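Local coordinates for protein probable WRKY transcription factor 52 (Arabidopsis thaliana, PDB 4C6S) that serves as the N-terminal TIR domain of a disease resistance protein and W-box-binding transcription factor, mediating homodimerization and heterodimerization with its partner immune receptor RPS4, at the interface of chains A and B. Sequence-based numbering; all coordinates share one arbitrary frame. Chains: chain A/B, Probable WRKY transcription factor 52.

The interface of chains A and B. Residues chain A 23, 127-129, 132; chain B 18-19, 22-23, 26.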
# COMPACT_ATOMS: atom_id res chain seq x y z
N HIS A 23 3.46 4.22 1.36
CA HIS A 23 3.24 4.56 -0.04
C HIS A 23 2.91 6.03 -0.18
O HIS A 23 3.33 6.67 -1.15
CB HIS A 23 2.12 3.71 -0.66
CG HIS A 23 2.37 2.24 -0.58
ND1 HIS A 23 3.33 1.61 -1.34
CD2 HIS A 23 1.79 1.27 0.17
CE1 HIS A 23 3.32 0.31 -1.06
NE2 HIS A 23 2.38 0.09 -0.15
N SER A 127 -8.77 1.61 -5.74
CA SER A 127 -7.43 1.22 -5.33
C SER A 127 -6.78 2.24 -4.39
O SER A 127 -7.00 3.47 -4.48
CB SER A 127 -6.55 0.96 -6.55
OG SER A 127 -5.93 2.14 -6.98
N ASP A 128 -5.99 1.73 -3.45
CA ASP A 128 -5.26 2.61 -2.54
C ASP A 128 -4.25 3.46 -3.30
O ASP A 128 -3.88 4.54 -2.85
CB ASP A 128 -4.53 1.81 -1.44
CG ASP A 128 -5.47 1.25 -0.39
OD1 ASP A 128 -6.66 1.63 -0.41
OD2 ASP A 128 -5.02 0.44 0.45
N SER A 129 -3.77 2.97 -4.44
CA SER A 129 -2.80 3.74 -5.20
C SER A 129 -3.48 4.99 -5.73
O SER A 129 -2.88 6.06 -5.77
CB SER A 129 -2.18 2.93 -6.34
OG SER A 129 -3.16 2.47 -7.24
N VAL A 132 -3.90 7.39 -2.72
CA VAL A 132 -2.64 8.11 -2.51
C VAL A 132 -2.48 9.25 -3.51
O VAL A 132 -2.14 10.37 -3.13
CB VAL A 132 -1.42 7.17 -2.58
CG1 VAL A 132 -0.11 7.97 -2.69
CG2 VAL A 132 -1.38 6.28 -1.35
N TYR B 18 -6.58 -4.38 -4.05
CA TYR B 18 -6.79 -2.92 -4.11
C TYR B 18 -5.89 -2.18 -3.13
O TYR B 18 -5.97 -0.95 -3.02
CB TYR B 18 -8.25 -2.59 -3.84
CG TYR B 18 -9.18 -3.08 -4.92
CD1 TYR B 18 -9.18 -2.48 -6.17
CD2 TYR B 18 -10.01 -4.18 -4.71
CE1 TYR B 18 -10.01 -2.93 -7.18
CE2 TYR B 18 -10.85 -4.64 -5.72
CZ TYR B 18 -10.84 -4.01 -6.95
OH TYR B 18 -11.66 -4.45 -7.96
N SER B 19 -5.05 -2.92 -2.42
CA SER B 19 -4.10 -2.32 -1.49
C SER B 19 -2.69 -2.52 -2.03
O SER B 19 -2.33 -1.89 -3.00
CB SER B 19 -4.31 -2.84 -0.07
OG SER B 19 -4.23 -4.26 -0.05
N SER B 22 -2.05 -2.81 -5.83
CA SER B 22 -2.34 -1.62 -6.64
C SER B 22 -1.09 -0.73 -6.67
O SER B 22 -0.79 -0.08 -7.68
CB SER B 22 -3.57 -0.86 -6.14
OG SER B 22 -3.30 -0.13 -4.96
N HIS B 23 -0.35 -0.72 -5.57
CA HIS B 23 0.88 0.08 -5.52
C HIS B 23 1.94 -0.56 -6.38
O HIS B 23 2.72 0.14 -7.03
CB HIS B 23 1.39 0.24 -4.09
CG HIS B 23 0.40 0.88 -3.17
ND1 HIS B 23 0.06 2.21 -3.25
CD2 HIS B 23 -0.33 0.37 -2.15
CE1 HIS B 23 -0.83 2.50 -2.31
NE2 HIS B 23 -1.07 1.39 -1.62
N GLU B 26 1.13 0.14 -10.02
CA GLU B 26 1.39 1.53 -10.39
C GLU B 26 2.89 1.78 -10.46
O GLU B 26 3.36 2.56 -11.30
CB GLU B 26 0.70 2.49 -9.41
CG GLU B 26 1.11 3.96 -9.55
CD GLU B 26 0.67 4.60 -10.86
OE1 GLU B 26 -0.13 3.98 -11.62
OE2 GLU B 26 1.12 5.73 -11.13
O HOH W 1 -2.34 0.50 0.59
O HOH W 2 -2.80 0.60 -9.72
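The conserved Ser-His (SH) motif of plant TIR domains, on helix 20-30, brings A:His23 and B:His23 together across the two-fold axis of the alpha-A/alpha-E interface, a worked example of a residue paired with its own copy. The two imidazoles stack face to face, their planes 8° apart and their centroids separated by 3.6 Å. Each CG lies over the centre of the opposite ring, and the two CD2 atoms approach to 3.3 Å. Chi1 of -58° sets each CG anti to its carbonyl carbon, turning the ring off helix 20-30 towards the partner. B:His23 is also held at its edge, where a water in the ring plane lies 2.7 Å from NE2 and links it to the A:Asp128 carboxylate oxygen OD2. That carboxylate could favour a protonated imidazole, although the charge is not visible. CE1 of the same ring rests against A:Val132 CG2 and A:Ser129 CA.

Beside the stack, the first turn of helix 128-143 presents its backbone amides to the other chain. A:Asp128 N donates to B:Tyr18 O over 2.7 Å, a nearly straight bond (170° at hydrogen) running almost along the carbonyl axis. A:Ser129 N reaches B:Ser22 OG, the motif serine, at 3.2 Å in a more bent bond. This hydroxyl in turn donates to B:Ser19 O, 2.8 Å away, on a lone pair in the carbonyl plane, which fixes its rotation. On the A side, the OG atoms of A:Ser127 and A:Ser129 hydrogen-bond to each other, and a second water joins A:Ser129 OG to B:Ser22 O.

Helices 20-30 and 128-143 of each TIR domain thus make up the dimer surface, the N-terminal end of one packing on the start of the other across the axis, with its twin on the other side.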